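Local coordinates for protein putative beta-glucosidase (Bifidobacterium adolescentis, PDB 5WAB) that acts as a glycoside hydrolase of family 3 with beta-glucosidase activity, cleaving terminal glucose from beta-glucosides, at residues V404-E412 with D425-L434; D372-T380 with L390-A398. All coordinates share one frame; numbering follows the deposited sequence.

Interaction 1 of 2, residues V404-E412 with D425-L434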
ATOM      1  N   VAL A 404     -25.826  -2.059 -19.968  1.00 48.76           N
ATOM      2  CA  VAL A 404     -25.137  -3.330 -19.795  1.00 45.25           C
ATOM      3  C   VAL A 404     -23.979  -3.094 -18.836  1.00 41.31           C
ATOM      4  O   VAL A 404     -23.113  -2.248 -19.087  1.00 40.77           O
ATOM      5  CB  VAL A 404     -24.674  -3.934 -21.132  1.00 46.17           C
ATOM      6  CG1 VAL A 404     -24.001  -2.903 -21.991  1.00 47.58           C
ATOM      7  CG2 VAL A 404     -23.746  -5.117 -20.888  1.00 44.63           C
ATOM      8  N   LEU A 405     -23.989  -3.819 -17.722  1.00 38.87           N
ATOM      9  CA  LEU A 405     -22.905  -3.804 -16.743  1.00 35.73           C
ATOM     10  C   LEU A 405     -22.007  -5.001 -17.032  1.00 34.78           C
ATOM     11  O   LEU A 405     -22.350  -6.140 -16.710  1.00 32.17           O
ATOM     12  CB  LEU A 405     -23.469  -3.850 -15.328  1.00 34.01           C
ATOM     13  CG  LEU A 405     -24.408  -2.694 -14.977  1.00 34.29           C
ATOM     14  CD1 LEU A 405     -24.965  -2.839 -13.568  1.00 34.03           C
ATOM     15  CD2 LEU A 405     -23.693  -1.362 -15.150  1.00 34.52           C
ATOM     16  N   MET A 406     -20.860  -4.742 -17.656  1.00 34.17           N
ATOM     17  CA  MET A 406     -19.931  -5.793 -18.044  1.00 33.88           C
ATOM     18  C   MET A 406     -18.775  -5.844 -17.060  1.00 32.62           C
ATOM     19  O   MET A 406     -18.089  -4.839 -16.847  1.00 32.69           O
ATOM     20  CB  MET A 406     -19.395  -5.567 -19.452  1.00 35.80           C
ATOM     21  CG  MET A 406     -18.586  -6.738 -19.954  1.00 36.90           C
ATOM     22  SD  MET A 406     -18.242  -6.563 -21.697  1.00 39.53           S
ATOM     23  CE  MET A 406     -19.911  -6.360 -22.303  1.00 41.48           C
ATOM     24  N   PHE A 407     -18.548  -7.021 -16.483  1.00 32.04           N
ATOM     25  CA  PHE A 407     -17.533  -7.209 -15.450  1.00 30.63           C
ATOM     26  C   PHE A 407     -16.335  -7.928 -16.060  1.00 26.40           C
ATOM     27  O   PHE A 407     -16.422  -9.108 -16.416  1.00 26.90           O
ATOM     28  CB  PHE A 407     -18.115  -7.978 -14.267  1.00 31.26           C
ATOM     29  CG  PHE A 407     -19.080  -7.170 -13.445  1.00 31.32           C
ATOM     30  CD1 PHE A 407     -20.349  -6.879 -13.926  1.00 33.24           C
ATOM     31  CD2 PHE A 407     -18.723  -6.703 -12.196  1.00 29.70           C
ATOM     32  CE1 PHE A 407     -21.241  -6.138 -13.180  1.00 33.40           C
ATOM     33  CE2 PHE A 407     -19.614  -5.960 -11.438  1.00 31.34           C
ATOM     34  CZ  PHE A 407     -20.871  -5.677 -11.932  1.00 33.05           C
ATOM     35  N   LEU A 408     -15.224  -7.214 -16.184  1.00 25.60           N
ATOM     36  CA  LEU A 408     -14.007  -7.723 -16.791  1.00 25.26           C
ATOM     37  C   LEU A 408     -12.864  -7.677 -15.779  1.00 25.57           C
ATOM     38  O   LEU A 408     -12.999  -7.147 -14.670  1.00 24.01           O
ATOM     39  CB  LEU A 408     -13.666  -6.908 -18.036  1.00 27.41           C
ATOM     40  CG  LEU A 408     -14.852  -6.713 -18.981  1.00 29.04           C
ATOM     41  CD1 LEU A 408     -14.507  -5.751 -20.117  1.00 29.37           C
ATOM     42  CD2 LEU A 408     -15.322  -8.061 -19.515  1.00 28.32           C
ATOM     43  N   GLY A 409     -11.719  -8.211 -16.176  1.00 24.02           N
ATOM     44  CA  GLY A 409     -10.563  -8.146 -15.318  1.00 24.52           C
ATOM     45  C   GLY A 409      -9.722  -9.401 -15.415  1.00 25.02           C
ATOM     46  O   GLY A 409      -9.825 -10.173 -16.369  1.00 25.50           O
ATOM     47  N   LEU A 410      -8.879  -9.585 -14.397  1.00 24.58           N
ATOM     48  CA  LEU A 410      -7.887 -10.646 -14.385  1.00 26.48           C
ATOM     49  C   LEU A 410      -8.415 -11.845 -13.618  1.00 27.02           C
ATOM     50  O   LEU A 410      -8.828 -11.685 -12.461  1.00 27.32           O
ATOM     51  CB  LEU A 410      -6.602 -10.148 -13.740  1.00 26.02           C
ATOM     52  CG  LEU A 410      -5.974  -8.894 -14.339  1.00 25.54           C
ATOM     53  CD1 LEU A 410      -4.749  -8.492 -13.524  1.00 24.03           C
ATOM     54  CD2 LEU A 410      -5.612  -9.129 -15.790  1.00 26.44           C
ATOM     55  N   PRO A 411      -8.457 -13.035 -14.206  1.00 29.01           N
ATOM     56  CA  PRO A 411      -8.715 -14.239 -13.413  1.00 31.35           C
ATOM     57  C   PRO A 411      -7.516 -14.538 -12.526  1.00 33.84           C
ATOM     58  O   PRO A 411      -6.445 -13.947 -12.668  1.00 33.19           O
ATOM     59  CB  PRO A 411      -8.926 -15.333 -14.463  1.00 31.97           C
ATOM     60  CG  PRO A 411      -9.094 -14.615 -15.754  1.00 31.71           C
ATOM     61  CD  PRO A 411      -8.318 -13.350 -15.634  1.00 30.66           C
ATOM     62  N   GLU A 412      -7.706 -15.482 -11.602  1.00 37.65           N
ATOM     63  CA  GLU A 412      -6.660 -15.770 -10.622  1.00 41.88           C
ATOM     64  C   GLU A 412      -5.368 -16.231 -11.292  1.00 41.85           C
ATOM     65  O   GLU A 412      -4.270 -15.874 -10.846  1.00 40.21           O
ATOM     66  CB  GLU A 412      -7.144 -16.816  -9.619  1.00 46.39           C
ATOM     67  CG  GLU A 412      -8.067 -16.278  -8.540  1.00 48.83           C
ATOM     68  CD  GLU A 412      -8.231 -17.250  -7.386  1.00 54.61           C
ATOM     69  OE1 GLU A 412      -7.771 -18.406  -7.507  1.00 58.16           O
ATOM     70  OE2 GLU A 412      -8.822 -16.860  -6.356  1.00 56.90           O
ATOM     71  N   ASP A 425      -2.274  -6.181 -19.886  1.00 28.55           N
ATOM     72  CA  ASP A 425      -3.563  -6.324 -20.546  1.00 28.62           C
ATOM     73  C   ASP A 425      -4.459  -7.322 -19.816  1.00 28.07           C
ATOM     74  O   ASP A 425      -3.989  -8.263 -19.172  1.00 28.20           O
ATOM     75  CB  ASP A 425      -3.365  -6.773 -21.999  1.00 29.69           C
ATOM     76  CG  ASP A 425      -2.470  -5.830 -22.794  1.00 30.28           C
ATOM     77  OD1 ASP A 425      -2.447  -4.622 -22.488  1.00 30.51           O
ATOM     78  OD2 ASP A 425      -1.778  -6.294 -23.725  1.00 31.73           O
ATOM     79  N   ILE A 426      -5.766  -7.088 -19.908  1.00 27.21           N
ATOM     80  CA  ILE A 426      -6.783  -8.052 -19.488  1.00 26.30           C
ATOM     81  C   ILE A 426      -6.878  -9.123 -20.568  1.00 26.64           C
ATOM     82  O   ILE A 426      -6.353  -8.917 -21.670  1.00 28.33           O
ATOM     83  CB  ILE A 426      -8.135  -7.365 -19.242  1.00 26.45           C
ATOM     84  CG1 ILE A 426      -8.738  -6.894 -20.568  1.00 27.36           C
ATOM     85  CG2 ILE A 426      -7.967  -6.222 -18.246  1.00 24.04           C
ATOM     86  CD1 ILE A 426     -10.132  -6.320 -20.441  1.00 26.36           C
ATOM     87  N   PRO A 427      -7.491 -10.282 -20.306  1.00 26.71           N
ATOM     88  CA  PRO A 427      -7.546 -11.332 -21.334  1.00 27.87           C
ATOM     89  C   PRO A 427      -8.166 -10.843 -22.640  1.00 28.91           C
ATOM     90  O   PRO A 427      -9.145 -10.094 -22.647  1.00 28.52           O
ATOM     91  CB  PRO A 427      -8.397 -12.422 -20.677  1.00 28.70           C
ATOM     92  CG  PRO A 427      -8.139 -12.257 -19.223  1.00 27.24           C
ATOM     93  CD  PRO A 427      -8.000 -10.769 -19.007  1.00 25.82           C
ATOM     94  N   ALA A 428      -7.579 -11.294 -23.756  1.00 31.05           N
ATOM     95  CA  ALA A 428      -7.972 -10.819 -25.081  1.00 33.09           C
ATOM     96  C   ALA A 428      -9.395 -11.222 -25.449  1.00 34.88           C
ATOM     97  O   ALA A 428     -10.089 -10.469 -26.144  1.00 33.81           O
ATOM     98  CB  ALA A 428      -6.994 -11.344 -26.132  1.00 32.65           C
ATOM     99  N   LYS A 429      -9.840 -12.406 -25.021  1.00 36.04           N
ATOM    100  CA  LYS A 429     -11.202 -12.820 -25.336  1.00 38.47           C
ATOM    101  C   LYS A 429     -12.235 -11.955 -24.619  1.00 39.37           C
ATOM    102  O   LYS A 429     -13.362 -11.810 -25.110  1.00 40.02           O
ATOM    103  CB  LYS A 429     -11.382 -14.305 -25.008  1.00 38.26           C
ATOM    104  CG  LYS A 429     -11.188 -14.673 -23.549  1.00 36.26           C
ATOM    105  CD  LYS A 429     -11.355 -16.175 -23.352  1.00 36.41           C
ATOM    106  CE  LYS A 429     -11.204 -16.566 -21.893  1.00 33.42           C
ATOM    107  NZ  LYS A 429     -11.406 -18.024 -21.681  1.00 33.58           N
ATOM    108  N   GLN A 430     -11.871 -11.372 -23.469  1.00 38.26           N
ATOM    109  CA  GLN A 430     -12.747 -10.405 -22.810  1.00 36.92           C
ATOM    110  C   GLN A 430     -12.827  -9.100 -23.593  1.00 38.32           C
ATOM    111  O   GLN A 430     -13.869  -8.437 -23.601  1.00 41.31           O
ATOM    112  CB  GLN A 430     -12.269 -10.133 -21.392  1.00 35.35           C
ATOM    113  CG  GLN A 430     -12.252 -11.346 -20.499  1.00 36.15           C
ATOM    114  CD  GLN A 430     -11.870 -10.989 -19.081  1.00 33.80           C
ATOM    115  OE1 GLN A 430     -11.993  -9.835 -18.669  1.00 32.13           O
ATOM    116  NE2 GLN A 430     -11.396 -11.974 -18.327  1.00 32.97           N
ATOM    117  N   VAL A 431     -11.722  -8.689 -24.212  1.00 37.24           N
ATOM    118  CA  VAL A 431     -11.765  -7.516 -25.077  1.00 37.21           C
ATOM    119  C   VAL A 431     -12.610  -7.792 -26.316  1.00 40.87           C
ATOM    120  O   VAL A 431     -13.388  -6.936 -26.756  1.00 41.99           O
ATOM    121  CB  VAL A 431     -10.343  -7.069 -25.446  1.00 34.89           C
ATOM    122  CG1 VAL A 431     -10.397  -5.868 -26.360  1.00 35.51           C
ATOM    123  CG2 VAL A 431      -9.565  -6.735 -24.186  1.00 32.82           C
ATOM    124  N   GLU A 432     -12.476  -8.988 -26.900  1.00 42.83           N
ATOM    125  CA  GLU A 432     -13.288  -9.332 -28.063  1.00 46.53           C
ATOM    126  C   GLU A 432     -14.771  -9.301 -27.731  1.00 44.71           C
ATOM    127  O   GLU A 432     -15.581  -8.818 -28.530  1.00 46.11           O
ATOM    128  CB  GLU A 432     -12.898 -10.705 -28.608  1.00 51.01           C
ATOM    129  CG  GLU A 432     -11.597 -10.726 -29.390  1.00 54.55           C
ATOM    130  CD  GLU A 432     -11.074 -12.133 -29.599  1.00 58.01           C
ATOM    131  OE1 GLU A 432     -10.026 -12.480 -29.008  1.00 57.56           O
ATOM    132  OE2 GLU A 432     -11.724 -12.898 -30.348  1.00 62.16           O
ATOM    133  N   LEU A 433     -15.148  -9.811 -26.556  1.00 42.37           N
ATOM    134  CA  LEU A 433     -16.552  -9.786 -26.159  1.00 41.99           C
ATOM    135  C   LEU A 433     -17.049  -8.357 -25.996  1.00 40.99           C
ATOM    136  O   LEU A 433     -18.174  -8.034 -26.397  1.00 43.34           O
ATOM    137  CB  LEU A 433     -16.752 -10.571 -24.867  1.00 41.60           C
ATOM    138  CG  LEU A 433     -18.156 -10.449 -24.277  1.00 42.03           C
ATOM    139  CD1 LEU A 433     -19.156 -11.186 -25.140  1.00 44.35           C
ATOM    140  CD2 LEU A 433     -18.181 -10.978 -22.857  1.00 39.97           C
ATOM    141  N   LEU A 434     -16.226  -7.490 -25.405  1.00 38.30           N
ATOM    142  CA  LEU A 434     -16.610  -6.091 -25.265  1.00 38.99           C
ATOM    143  C   LEU A 434     -16.834  -5.441 -26.627  1.00 42.34           C
ATOM    144  O   LEU A 434     -17.821  -4.719 -26.819  1.00 43.04           O
ATOM    145  CB  LEU A 434     -15.543  -5.335 -24.474  1.00 37.40           C
ATOM    146  CG  LEU A 434     -15.689  -3.812 -24.389  1.00 36.40           C
ATOM    147  CD1 LEU A 434     -17.040  -3.406 -23.811  1.00 36.13           C
ATOM    148  CD2 LEU A 434     -14.547  -3.215 -23.572  1.00 33.20           C
TER
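Gln430 meets Gly409 through its side-chain amide. Its CG stands anti to the carbonyl carbon (chi1 -61°) and the chain is extended beyond it. The amide thus extends from the first turn of helix 428-434 to the end of strand 404-409. Gln430 OE1 accepts from Gly409 N at 3.0 Å; the donor lies in the carbonyl plane, on a lone pair, and the N-H...O angle is 164°. Gln430 NE2 gives a weak, bent bond to Gly409 O at 3.1 Å. The straight bond, with the weak one beside it, favours this rotation of the amide. With an alanine here, Gly409 N and O would probably lose these partners and a gap would open beside Leu408.

The Leu408 and Gln430 side chains run past each other in opposite directions, with Leu408 CB 3.4 Å from Gln430 OE1. Phe379 lies against both. Leu408 CB also meets Ile426 CD1 at 4.3 Å. Farther from the loop, Met406 of the strand has CG anti to the backbone N (chi1 -172°) and an extended second torsion. This carries SD toward the helix, 4.0 Å from Leu434 CD1.

The loop before the helix packs on the end of the strand. Pro427, at the N-cap position, brings CD to 3.3 Å from Gly409 O. Its CG meets Pro411 CD at 3.8 Å. The CB of Leu410 turns away, but CD2 comes back to 3.8 Å from Asp425 O.

The contact packs a helix against the first strand of a beta-alpha-beta unit, completed by strand 444-449, within the C-terminal alpha/beta domain of family 3 glycoside hydrolases.

Interaction 2 of 2, residues D372-T380 with L390-A398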
ATOM      1  N   ASP A 372     -34.221  -6.686 -11.187  1.00 53.44           N
ATOM      2  CA  ASP A 372     -34.319  -7.757 -12.165  1.00 53.89           C
ATOM      3  C   ASP A 372     -33.377  -7.463 -13.327  1.00 51.48           C
ATOM      4  O   ASP A 372     -33.413  -6.373 -13.911  1.00 51.43           O
ATOM      5  CB  ASP A 372     -35.758  -7.909 -12.662  1.00 55.89           C
ATOM      6  N   VAL A 373     -32.516  -8.430 -13.640  1.00 48.74           N
ATOM      7  CA  VAL A 373     -31.502  -8.288 -14.673  1.00 45.78           C
ATOM      8  C   VAL A 373     -31.519  -9.539 -15.540  1.00 44.83           C
ATOM      9  O   VAL A 373     -32.152 -10.544 -15.212  1.00 46.11           O
ATOM     10  CB  VAL A 373     -30.090  -8.061 -14.085  1.00 43.81           C
ATOM     11  CG1 VAL A 373     -30.113  -6.985 -13.015  1.00 43.09           C
ATOM     12  CG2 VAL A 373     -29.524  -9.358 -13.522  1.00 43.69           C
ATOM     13  N   ALA A 374     -30.820  -9.458 -16.667  1.00 42.66           N
ATOM     14  CA  ALA A 374     -30.537 -10.606 -17.515  1.00 41.43           C
ATOM     15  C   ALA A 374     -29.037 -10.852 -17.466  1.00 39.47           C
ATOM     16  O   ALA A 374     -28.245  -9.951 -17.770  1.00 37.43           O
ATOM     17  CB  ALA A 374     -31.004 -10.370 -18.950  1.00 41.80           C
ATOM     18  N   PHE A 375     -28.645 -12.059 -17.077  1.00 41.22           N
ATOM     19  CA  PHE A 375     -27.242 -12.400 -16.919  1.00 38.61           C
ATOM     20  C   PHE A 375     -26.771 -13.307 -18.044  1.00 39.43           C
ATOM     21  O   PHE A 375     -27.497 -14.206 -18.477  1.00 39.37           O
ATOM     22  CB  PHE A 375     -26.988 -13.073 -15.572  1.00 37.54           C
ATOM     23  CG  PHE A 375     -25.598 -13.615 -15.419  1.00 35.53           C
ATOM     24  CD1 PHE A 375     -24.515 -12.761 -15.304  1.00 33.81           C
ATOM     25  CD2 PHE A 375     -25.381 -14.981 -15.348  1.00 35.41           C
ATOM     26  CE1 PHE A 375     -23.236 -13.258 -15.152  1.00 32.71           C
ATOM     27  CE2 PHE A 375     -24.108 -15.485 -15.187  1.00 34.41           C
ATOM     28  CZ  PHE A 375     -23.031 -14.623 -15.093  1.00 33.04           C
ATOM     29  N   ALA A 376     -25.551 -13.057 -18.513  1.00 38.95           N
ATOM     30  CA  ALA A 376     -24.888 -13.915 -19.464  1.00 39.15           C
ATOM     31  C   ALA A 376     -23.425 -13.970 -19.044  1.00 37.17           C
ATOM     32  O   ALA A 376     -22.799 -12.912 -18.849  1.00 34.72           O
ATOM     33  CB  ALA A 376     -25.024 -13.409 -20.902  1.00 40.44           C
ATOM     34  N   PRO A 377     -22.856 -15.167 -18.874  1.00 38.82           N
ATOM     35  CA  PRO A 377     -21.437 -15.239 -18.477  1.00 37.57           C
ATOM     36  C   PRO A 377     -20.515 -14.574 -19.481  1.00 37.70           C
ATOM     37  O   PRO A 377     -19.561 -13.893 -19.087  1.00 36.32           O
ATOM     38  CB  PRO A 377     -21.178 -16.750 -18.373  1.00 37.71           C
ATOM     39  CG  PRO A 377     -22.535 -17.369 -18.221  1.00 39.37           C
ATOM     40  CD  PRO A 377     -23.468 -16.499 -19.003  1.00 40.24           C
ATOM     41  N   GLY A 378     -20.783 -14.738 -20.769  1.00 39.41           N
ATOM     42  CA  GLY A 378     -19.958 -14.141 -21.814  1.00 39.71           C
ATOM     43  C   GLY A 378     -18.637 -14.819 -22.050  1.00 40.52           C
ATOM     44  O   GLY A 378     -18.280 -15.107 -23.195  1.00 41.09           O
ATOM     45  N   PHE A 379     -17.893 -15.093 -20.983  1.00 40.01           N
ATOM     46  CA  PHE A 379     -16.575 -15.697 -21.093  1.00 39.78           C
ATOM     47  C   PHE A 379     -16.321 -16.529 -19.845  1.00 39.92           C
ATOM     48  O   PHE A 379     -17.064 -16.462 -18.863  1.00 39.63           O
ATOM     49  CB  PHE A 379     -15.491 -14.631 -21.289  1.00 38.61           C
ATOM     50  CG  PHE A 379     -15.473 -13.579 -20.212  1.00 38.55           C
ATOM     51  CD1 PHE A 379     -14.673 -13.723 -19.089  1.00 37.56           C
ATOM     52  CD2 PHE A 379     -16.260 -12.444 -20.322  1.00 39.55           C
ATOM     53  CE1 PHE A 379     -14.659 -12.756 -18.101  1.00 36.45           C
ATOM     54  CE2 PHE A 379     -16.251 -11.475 -19.334  1.00 38.40           C
ATOM     55  CZ  PHE A 379     -15.450 -11.631 -18.225  1.00 36.50           C
ATOM     56  N   THR A 380     -15.263 -17.325 -19.896  1.00 41.64           N
ATOM     57  CA  THR A 380     -14.852 -18.132 -18.759  1.00 43.57           C
ATOM     58  C   THR A 380     -13.617 -17.535 -18.097  1.00 42.89           C
ATOM     59  O   THR A 380     -12.854 -16.785 -18.710  1.00 42.54           O
ATOM     60  CB  THR A 380     -14.584 -19.573 -19.197  1.00 46.68           C
ATOM     61  OG1 THR A 380     -13.658 -19.575 -20.289  1.00 34.56           O
ATOM     62  CG2 THR A 380     -15.878 -20.233 -19.635  1.00 35.52           C
ATOM     63  N   LEU A 390     -21.123 -18.701 -25.763  1.00 48.66           N
ATOM     64  CA  LEU A 390     -21.296 -17.767 -24.655  1.00 46.25           C
ATOM     65  C   LEU A 390     -21.235 -16.325 -25.142  1.00 45.14           C
ATOM     66  O   LEU A 390     -21.973 -15.461 -24.654  1.00 45.36           O
ATOM     67  CB  LEU A 390     -20.232 -18.015 -23.586  1.00 44.15           C
ATOM     68  CG  LEU A 390     -20.332 -19.330 -22.814  1.00 43.55           C
ATOM     69  CD1 LEU A 390     -19.228 -19.405 -21.782  1.00 38.22           C
ATOM     70  CD2 LEU A 390     -21.698 -19.484 -22.165  1.00 40.22           C
ATOM     71  N   GLU A 391     -20.362 -16.053 -26.115  1.00 44.84           N
ATOM     72  CA  GLU A 391     -20.237 -14.705 -26.659  1.00 45.35           C
ATOM     73  C   GLU A 391     -21.526 -14.266 -27.339  1.00 46.44           C
ATOM     74  O   GLU A 391     -21.979 -13.130 -27.156  1.00 44.83           O
ATOM     75  CB  GLU A 391     -19.059 -14.658 -27.633  1.00 46.81           C
ATOM     76  CG  GLU A 391     -18.754 -13.301 -28.234  1.00 47.30           C
ATOM     77  CD  GLU A 391     -17.456 -13.312 -29.030  1.00 47.84           C
ATOM     78  OE1 GLU A 391     -16.422 -13.729 -28.467  1.00 45.97           O
ATOM     79  OE2 GLU A 391     -17.475 -12.934 -30.224  1.00 49.76           O
ATOM     80  N   ALA A 392     -22.139 -15.162 -28.118  1.00 48.61           N
ATOM     81  CA  ALA A 392     -23.388 -14.836 -28.799  1.00 50.07           C
ATOM     82  C   ALA A 392     -24.530 -14.624 -27.810  1.00 49.97           C
ATOM     83  O   ALA A 392     -25.375 -13.744 -28.013  1.00 50.80           O
ATOM     84  CB  ALA A 392     -23.742 -15.933 -29.802  1.00 52.14           C
ATOM     85  N   GLU A 393     -24.591 -15.434 -26.748  1.00 50.32           N
ATOM     86  CA  GLU A 393     -25.619 -15.229 -25.732  1.00 50.75           C
ATOM     87  C   GLU A 393     -25.483 -13.856 -25.087  1.00 48.29           C
ATOM     88  O   GLU A 393     -26.485 -13.171 -24.848  1.00 48.59           O
ATOM     89  CB  GLU A 393     -25.548 -16.318 -24.660  1.00 52.30           C
ATOM     90  CG  GLU A 393     -26.608 -16.144 -23.571  1.00 54.23           C
ATOM     91  CD  GLU A 393     -26.267 -16.852 -22.271  1.00 54.12           C
ATOM     92  OE1 GLU A 393     -25.178 -17.463 -22.177  1.00 53.36           O
ATOM     93  OE2 GLU A 393     -27.092 -16.783 -21.333  1.00 54.29           O
ATOM     94  N   ALA A 394     -24.246 -13.430 -24.812  1.00 45.37           N
ATOM     95  CA  ALA A 394     -24.039 -12.122 -24.202  1.00 43.60           C
ATOM     96  C   ALA A 394     -24.432 -11.005 -25.153  1.00 45.14           C
ATOM     97  O   ALA A 394     -24.814  -9.920 -24.704  1.00 44.17           O
ATOM     98  CB  ALA A 394     -22.584 -11.961 -23.762  1.00 41.55           C
ATOM     99  N   VAL A 395     -24.333 -11.241 -26.462  1.00 47.43           N
ATOM    100  CA  VAL A 395     -24.763 -10.237 -27.429  1.00 50.17           C
ATOM    101  C   VAL A 395     -26.285 -10.161 -27.477  1.00 53.34           C
ATOM    102  O   VAL A 395     -26.857  -9.073 -27.610  1.00 54.22           O
ATOM    103  CB  VAL A 395     -24.156 -10.510 -28.817  1.00 47.70           C
ATOM    104  CG1 VAL A 395     -24.756  -9.568 -29.848  1.00 50.12           C
ATOM    105  CG2 VAL A 395     -22.651 -10.335 -28.775  1.00 46.07           C
ATOM    106  N   GLU A 396     -26.970 -11.310 -27.411  1.00 55.92           N
ATOM    107  CA  GLU A 396     -28.430 -11.271 -27.389  1.00 59.25           C
ATOM    108  C   GLU A 396     -28.927 -10.572 -26.133  1.00 58.66           C
ATOM    109  O   GLU A 396     -29.904  -9.816 -26.176  1.00 59.71           O
ATOM    110  CB  GLU A 396     -29.002 -12.685 -27.482  1.00 61.79           C
ATOM    111  CG  GLU A 396     -28.925 -13.275 -28.873  1.00 65.98           C
ATOM    112  CD  GLU A 396     -29.842 -12.566 -29.851  1.00 70.00           C
ATOM    113  OE1 GLU A 396     -30.978 -12.215 -29.462  1.00 71.10           O
ATOM    114  OE2 GLU A 396     -29.420 -12.343 -31.004  1.00 71.91           O
ATOM    115  N   THR A 397     -28.261 -10.806 -25.008  1.00 56.65           N
ATOM    116  CA  THR A 397     -28.463  -9.968 -23.846  1.00 54.88           C
ATOM    117  C   THR A 397     -27.818  -8.616 -24.154  1.00 55.66           C
ATOM    118  O   THR A 397     -27.001  -8.502 -25.068  1.00 57.30           O
ATOM    119  CB  THR A 397     -27.857 -10.631 -22.606  1.00 52.32           C
ATOM    120  OG1 THR A 397     -28.380 -11.959 -22.480  1.00 52.65           O
ATOM    121  CG2 THR A 397     -28.233  -9.884 -21.356  1.00 51.94           C
ATOM    122  N   ALA A 398     -28.220  -7.575 -23.427  1.00 55.31           N
ATOM    123  CA  ALA A 398     -27.715  -6.216 -23.648  1.00 55.33           C
ATOM    124  C   ALA A 398     -28.270  -5.640 -24.944  1.00 57.96           C
ATOM    125  O   ALA A 398     -28.448  -4.424 -25.058  1.00 58.62           O
ATOM    126  CB  ALA A 398     -26.182  -6.164 -23.649  1.00 53.38           C
TER
HETATM  127  O   HOH W   1     -23.203 -15.982 -22.138  1.00 26.51           O
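Glu393 has CG anti to its own backbone N (chi1 180°), and its chain stays extended. This lays the side chain over Ala376 on the neighbouring strand, with CD 3.9 Å from Ala376 CB. Thr397, one turn later, has CG2 in the same anti position, while OG1 lies beside the backbone N (chi1 -53°). The methyl CG2 therefore faces Ala374 and sits 3.7 Å from Ala374 CB. The hydroxyl turns back to its own helix and makes a weak bond to Glu393 O.

Small residues let strand and helix come close. Ala376 CB touches Ala394 CA at 3.7 Å, and Ala394 CB meets Gly378 CA at 3.9 Å. Gly378 has a positive phi (75°), a backbone shape that glycine adopts more easily than other residues. Its carbonyl O lies 3.5 Å from Leu390 CB. Two residues after Gly378, Thr380 CG2 and Leu390 CD1 are 4.1 Å apart, with the two side chains crossing at about a right angle. Thr380 OG1 is held outside this pair, by Asp382 and probably Lys429.

The direct contacts are van der Waals, and a water supplies the polar link. It accepts from Gly378 N at 3.0 Å and donates to Leu390 O at 2.8 Å and to Glu393 OE1. It thus joins the loop to the helix backbone and to the carboxylate. The same OE1 also passes close to Pro377 CD.

Ala394 and Thr397 touch strand 334-337 as well. The helix therefore spans the edge strand 373-376 and its neighbour 334-337. Strand 373-376, helix 388-399 and strand 403-409 form a beta-alpha-beta crossover that passes over strand 334-337, in the C-terminal alpha/beta domain of the family 3 hydrolases.

From the N terminus, strand 373-376 comes first, and interaction 2 closes the short connection to helix 388-399. The chain then enters strand 403-409. Interaction 1 closes the next loop, from that strand to helix 428-438. The two closures follow in series; they neither nest nor cross. Both helices pack on one mixed sheet, in which strand 334-337 separates strands 373-376 and 403-409. The contacts also touch directly, where the ring of Phe379 from interaction 2 packs on Leu433 from interaction 1. Together they tie the edge strand and its helix to the inner strand 403-409 and helix 428-438.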